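Local coordinates for magnetosome membrane protein MamB, putative Co/Zn/Cd cation transporter. Cation diffusion facilitator family (Desulfamplus magnetovallimortis, PDB 6QFJ), which probably takes part in moving divalent metal cations across the magnetosome membrane, this chain being the cytosolic C-terminal domain of the transporter, at residues A[14-26]-A[35-47]. Sequence-based numbering, arbitrary orientation.
Sequences LEKTPSISDVKDI and LEFEIDLYVPPDI
Tyr-42 and Lys-24 meet on the Asp-22 and Asp-25 side of two antiparallel strands. Starting at the tyrosine backbone, CB sits 3.7 Å from Asp-22 O. CG is turned beside the backbone N, chi1 -71°, which brings the ring over the neighbouring strand. CD2 meets Asp-22 CB at the ring edge; CE2 lies 3.7 Å from Lys-24 CB, whose CH-pi approach to the ring is off-centre; CZ and OH both come within 3.6 Å of Lys-24 CD. The lysine chain leaves with CG anti to its own N, chi1 178°, and the two side chains cross at about a right angle, Lys-24 CD reaching the CZ-OH end of the ring obliquely; the lysine also makes a cation-pi contact with Phe-78. Were Tyr-42 replaced by an alanine, Lys-24 CB to CD would probably lose the ring they lie against and Asp-22 CB its neighbour at the ring edge, leaving Phe-78 as the lysine's aromatic partner.

Beneath them the backbones pair through two classic beta bulges. Ser-21 and Asp-22 together stand opposite the single residue Tyr-42, whose O takes a 2.9 Å bond from Ser-21 N and a weak one from Asp-22 N. In the second, the amides of Lys-24 and Asp-25 both approach Asp-40 O on one side of its carbonyl plane, Lys-24 N at 2.8 Å, and Asp-40 N returns a nearly straight bond (167°) to Asp-25 O. The Asp-40 carboxylate turns instead to a salt bridge with Arg-76 of strand 71-79.

On the other side of the sheet Leu-41 CD1 packs 3.8 Å from Ile-20 CD1, while Leu-14 CD1 rests against both Leu-41 CD2 and Ile-39 CG2. Ile-62, Ile-63 and Val-59 of helix 49-66 close over this apolar layer. Hairpin 22-31/34-43, with helices 2-15 and 49-66 packed on one face and strand 71-79 beside it, forms the alpha-beta-beta-alpha-beta, metallochaperone-like domain characteristic of CDF C-terminal dimerisation domains.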
loop_
_atom_site.group_PDB
_atom_site.type_symbol
_atom_site.label_atom_id
_atom_site.label_comp_id
_atom_site.label_asym_id
_atom_site.label_seq_id
_atom_site.Cartn_x
_atom_site.Cartn_y
_atom_site.Cartn_z
ATOM N N LEU A 14 -1.541 -6.723 2.759
ATOM C CA LEU A 14 -0.398 -6.467 1.886
ATOM C C LEU A 14 0.693 -7.527 2.134
ATOM O O LEU A 14 1.291 -8.016 1.181
ATOM C CB LEU A 14 0.208 -5.077 2.125
ATOM C CG LEU A 14 -0.675 -3.911 1.709
ATOM C CD1 LEU A 14 -0.012 -2.577 1.970
ATOM C CD2 LEU A 14 -1.075 -3.962 0.271
ATOM N N GLU A 15 0.867 -7.936 3.383
ATOM C CA GLU A 15 1.799 -8.983 3.724
ATOM C C GLU A 15 1.521 -10.298 3.008
ATOM O O GLU A 15 2.424 -11.123 2.843
ATOM C CB GLU A 15 1.842 -9.252 5.254
ATOM C CG GLU A 15 3.175 -8.996 5.908
ATOM C CD GLU A 15 3.682 -7.563 5.751
ATOM O OE1 GLU A 15 4.719 -7.332 5.040
ATOM O OE2 GLU A 15 3.017 -6.700 6.397
ATOM N N LYS A 16 0.275 -10.544 2.694
ATOM C CA LYS A 16 -0.130 -11.787 2.100
ATOM C C LYS A 16 -0.404 -11.601 0.621
ATOM O O LYS A 16 -0.904 -12.498 -0.024
ATOM C CB LYS A 16 -1.404 -12.302 2.773
ATOM C CG LYS A 16 -1.323 -12.503 4.261
ATOM C CD LYS A 16 -2.566 -13.211 4.755
ATOM C CE LYS A 16 -3.392 -12.356 5.689
ATOM N NZ LYS A 16 -2.817 -12.306 7.070
ATOM N N THR A 17 -0.061 -10.445 0.058
ATOM C CA THR A 17 -0.326 -10.201 -1.352
ATOM C C THR A 17 0.931 -10.614 -2.118
ATOM O O THR A 17 2.004 -9.996 -1.965
ATOM C CB THR A 17 -0.725 -8.757 -1.529
ATOM O OG1 THR A 17 -1.891 -8.543 -0.738
ATOM C CG2 THR A 17 -1.094 -8.404 -3.001
ATOM N N PRO A 18 0.826 -11.679 -2.948
ATOM C CA PRO A 18 2.042 -12.207 -3.556
ATOM C C PRO A 18 2.847 -11.264 -4.490
ATOM O O PRO A 18 4.062 -11.450 -4.630
ATOM C CB PRO A 18 1.597 -13.450 -4.317
ATOM C CG PRO A 18 0.131 -13.259 -4.531
ATOM C CD PRO A 18 -0.379 -12.440 -3.347
ATOM N N SER A 19 2.226 -10.273 -5.098
ATOM C CA SER A 19 2.991 -9.364 -5.972
ATOM C C SER A 19 3.924 -8.360 -5.232
ATOM O O SER A 19 4.739 -7.650 -5.848
ATOM C CB SER A 19 2.010 -8.610 -6.868
ATOM O OG SER A 19 1.142 -7.805 -6.110
ATOM N N ILE A 20 3.816 -8.343 -3.918
ATOM C CA ILE A 20 4.504 -7.396 -3.061
ATOM C C ILE A 20 5.514 -8.154 -2.260
ATOM O O ILE A 20 5.161 -9.118 -1.575
ATOM C CB ILE A 20 3.488 -6.691 -2.124
ATOM C CG1 ILE A 20 2.651 -5.753 -2.992
ATOM C CG2 ILE A 20 4.137 -5.927 -0.993
ATOM C CD1 ILE A 20 1.383 -5.306 -2.293
ATOM N N SER A 21 6.789 -7.733 -2.313
ATOM C CA SER A 21 7.840 -8.435 -1.513
ATOM C C SER A 21 7.736 -8.099 -0.036
ATOM O O SER A 21 7.893 -8.921 0.818
ATOM C CB SER A 21 9.248 -8.053 -2.041
ATOM O OG SER A 21 9.246 -8.167 -3.467
ATOM N N ASP A 22 7.440 -6.871 0.278
ATOM C CA ASP A 22 7.352 -6.422 1.697
ATOM C C ASP A 22 6.756 -5.018 1.737
ATOM O O ASP A 22 6.758 -4.300 0.727
ATOM C CB ASP A 22 8.779 -6.308 2.318
ATOM C CG ASP A 22 9.224 -7.589 2.981
ATOM O OD1 ASP A 22 8.458 -8.191 3.741
ATOM O OD2 ASP A 22 10.362 -8.046 2.733
ATOM N N VAL A 23 6.263 -4.647 2.896
ATOM C CA VAL A 23 5.764 -3.314 3.168
ATOM C C VAL A 23 6.937 -2.516 3.681
ATOM O O VAL A 23 7.570 -2.914 4.643
ATOM C CB VAL A 23 4.661 -3.323 4.234
ATOM C CG1 VAL A 23 4.201 -1.894 4.535
ATOM C CG2 VAL A 23 3.516 -4.125 3.712
ATOM N N LYS A 24 7.231 -1.402 3.040
ATOM C CA LYS A 24 8.276 -0.525 3.525
ATOM C C LYS A 24 7.737 0.471 4.545
ATOM O O LYS A 24 8.366 0.724 5.552
ATOM C CB LYS A 24 8.874 0.249 2.376
ATOM C CG LYS A 24 9.960 1.245 2.763
ATOM C CD LYS A 24 10.623 1.552 1.458
ATOM C CE LYS A 24 11.086 2.966 1.276
ATOM N NZ LYS A 24 12.402 3.073 1.677
ATOM N N ASP A 25 6.577 1.032 4.278
ATOM C CA ASP A 25 5.958 1.983 5.196
ATOM C C ASP A 25 4.534 2.260 4.829
ATOM O O ASP A 25 4.153 2.231 3.652
ATOM C CB ASP A 25 6.703 3.294 5.179
ATOM C CG ASP A 25 6.541 4.090 6.468
ATOM O OD1 ASP A 25 6.205 3.546 7.565
ATOM O OD2 ASP A 25 6.737 5.319 6.360
ATOM N N ILE A 26 3.723 2.484 5.843
ATOM C CA ILE A 26 2.306 2.892 5.674
ATOM C C ILE A 26 2.084 4.114 6.524
ATOM O O ILE A 26 2.298 4.086 7.737
ATOM C CB ILE A 26 1.331 1.831 6.124
ATOM C CG1 ILE A 26 1.525 0.551 5.312
ATOM C CG2 ILE A 26 -0.115 2.320 5.925
ATOM C CD1 ILE A 26 0.611 -0.601 5.667
ATOM N N LEU A 35 -9.444 10.362 4.545
ATOM C CA LEU A 35 -8.243 9.717 4.952
ATOM C C LEU A 35 -7.234 9.613 3.809
ATOM O O LEU A 35 -7.514 8.995 2.758
ATOM C CB LEU A 35 -8.551 8.338 5.463
ATOM C CG LEU A 35 -9.092 8.320 6.870
ATOM C CD1 LEU A 35 -9.556 6.905 7.179
ATOM C CD2 LEU A 35 -8.002 8.766 7.861
ATOM N N GLU A 36 -6.063 10.180 4.033
ATOM C CA GLU A 36 -4.954 10.115 3.079
ATOM C C GLU A 36 -3.956 9.034 3.448
ATOM O O GLU A 36 -3.393 9.047 4.541
ATOM C CB GLU A 36 -4.229 11.444 2.998
ATOM C CG GLU A 36 -5.022 12.436 2.157
ATOM C CD GLU A 36 -4.514 13.851 2.183
ATOM O OE1 GLU A 36 -3.618 14.134 2.987
ATOM O OE2 GLU A 36 -5.064 14.649 1.402
ATOM N N PHE A 37 -3.742 8.118 2.534
ATOM C CA PHE A 37 -2.764 7.036 2.762
ATOM C C PHE A 37 -1.572 7.181 1.835
ATOM O O PHE A 37 -1.733 7.498 0.642
ATOM C CB PHE A 37 -3.382 5.689 2.534
ATOM C CG PHE A 37 -4.389 5.323 3.567
ATOM C CD1 PHE A 37 -5.734 5.662 3.386
ATOM C CD2 PHE A 37 -4.027 4.580 4.657
ATOM C CE1 PHE A 37 -6.650 5.319 4.322
ATOM C CE2 PHE A 37 -4.978 4.230 5.607
ATOM C CZ PHE A 37 -6.282 4.629 5.456
ATOM N N GLU A 38 -0.376 7.021 2.402
ATOM C CA GLU A 38 0.882 6.908 1.653
ATOM C C GLU A 38 1.434 5.562 1.927
ATOM O O GLU A 38 1.733 5.214 3.100
ATOM C CB GLU A 38 1.881 7.989 2.070
ATOM C CG GLU A 38 1.413 9.376 1.623
ATOM C CD GLU A 38 2.204 10.516 2.218
ATOM O OE1 GLU A 38 2.659 10.425 3.362
ATOM O OE2 GLU A 38 2.332 11.521 1.532
ATOM N N ILE A 39 1.536 4.767 0.880
ATOM C CA ILE A 39 1.969 3.399 1.005
ATOM C C ILE A 39 3.257 3.192 0.198
ATOM O O ILE A 39 3.275 3.393 -1.059
ATOM C CB ILE A 39 0.891 2.440 0.508
ATOM C CG1 ILE A 39 -0.450 2.807 1.128
ATOM C CG2 ILE A 39 1.301 0.997 0.783
ATOM C CD1 ILE A 39 -1.024 1.902 2.160
ATOM N N ASP A 40 4.323 2.790 0.905
ATOM C CA ASP A 40 5.586 2.426 0.281
ATOM C C ASP A 40 5.799 0.934 0.338
ATOM O O ASP A 40 5.723 0.345 1.413
ATOM C CB ASP A 40 6.741 3.183 0.974
ATOM C CG ASP A 40 6.646 4.683 0.777
ATOM O OD1 ASP A 40 5.832 5.144 -0.090
ATOM O OD2 ASP A 40 7.298 5.428 1.524
ATOM N N LEU A 41 6.098 0.330 -0.805
ATOM C CA LEU A 41 6.300 -1.121 -0.927
ATOM C C LEU A 41 7.560 -1.502 -1.606
ATOM O O LEU A 41 8.049 -0.785 -2.467
ATOM C CB LEU A 41 5.201 -1.725 -1.768
ATOM C CG LEU A 41 3.778 -1.341 -1.304
ATOM C CD1 LEU A 41 2.796 -1.791 -2.288
ATOM C CD2 LEU A 41 3.496 -1.931 0.038
ATOM N N TYR A 42 8.114 -2.654 -1.199
ATOM C CA TYR A 42 9.196 -3.299 -1.895
ATOM C C TYR A 42 8.629 -4.257 -2.855
ATOM O O TYR A 42 7.716 -4.996 -2.553
ATOM C CB TYR A 42 10.127 -4.095 -0.888
ATOM C CG TYR A 42 10.959 -3.225 -0.001
ATOM C CD1 TYR A 42 11.904 -2.402 -0.545
ATOM C CD2 TYR A 42 10.763 -3.148 1.373
ATOM C CE1 TYR A 42 12.644 -1.568 0.233
ATOM C CE2 TYR A 42 11.514 -2.326 2.190
ATOM C CZ TYR A 42 12.461 -1.542 1.596
ATOM O OH TYR A 42 13.247 -0.711 2.337
ATOM N N VAL A 43 9.180 -4.274 -4.047
ATOM C CA VAL A 43 8.772 -5.217 -5.088
ATOM C C VAL A 43 10.040 -5.742 -5.757
ATOM O O VAL A 43 11.130 -5.166 -5.579
ATOM C CB VAL A 43 7.938 -4.529 -6.145
ATOM C CG1 VAL A 43 6.669 -3.983 -5.503
ATOM C CG2 VAL A 43 8.719 -3.377 -6.762
ATOM N N PRO A 44 9.902 -6.765 -6.609
ATOM C CA PRO A 44 11.091 -7.377 -7.213
ATOM C C PRO A 44 11.736 -6.354 -8.075
ATOM O O PRO A 44 11.025 -5.595 -8.777
ATOM C CB PRO A 44 10.535 -8.553 -8.025
ATOM C CG PRO A 44 9.287 -8.940 -7.290
ATOM C CD PRO A 44 8.721 -7.610 -6.724
ATOM N N PRO A 45 13.073 -6.282 -8.053
ATOM C CA PRO A 45 13.783 -5.218 -8.817
ATOM C C PRO A 45 13.556 -5.202 -10.311
ATOM O O PRO A 45 13.734 -4.152 -10.939
ATOM C CB PRO A 45 15.256 -5.478 -8.541
ATOM C CG PRO A 45 15.318 -6.440 -7.388
ATOM C CD PRO A 45 13.971 -7.113 -7.253
ATOM N N ASP A 46 13.174 -6.333 -10.893
ATOM C CA ASP A 46 12.978 -6.417 -12.313
ATOM C C ASP A 46 11.520 -6.151 -12.758
ATOM O O ASP A 46 11.184 -6.412 -13.886
ATOM C CB ASP A 46 13.459 -7.785 -12.862
ATOM C CG ASP A 46 12.744 -8.983 -12.247
ATOM O OD1 ASP A 46 12.209 -8.884 -11.136
ATOM O OD2 ASP A 46 12.817 -10.056 -12.858
ATOM N N ILE A 47 10.641 -5.636 -11.914
ATOM C CA ILE A 47 9.254 -5.494 -12.397
ATOM C C ILE A 47 9.274 -4.518 -13.584
ATOM O O ILE A 47 10.052 -3.603 -13.624
ATOM C CB ILE A 47 8.254 -5.011 -11.338
ATOM C CG1 ILE A 47 8.711 -3.704 -10.738
ATOM C CG2 ILE A 47 8.095 -6.082 -10.275
ATOM C CD1 ILE A 47 7.611 -2.890 -10.158
#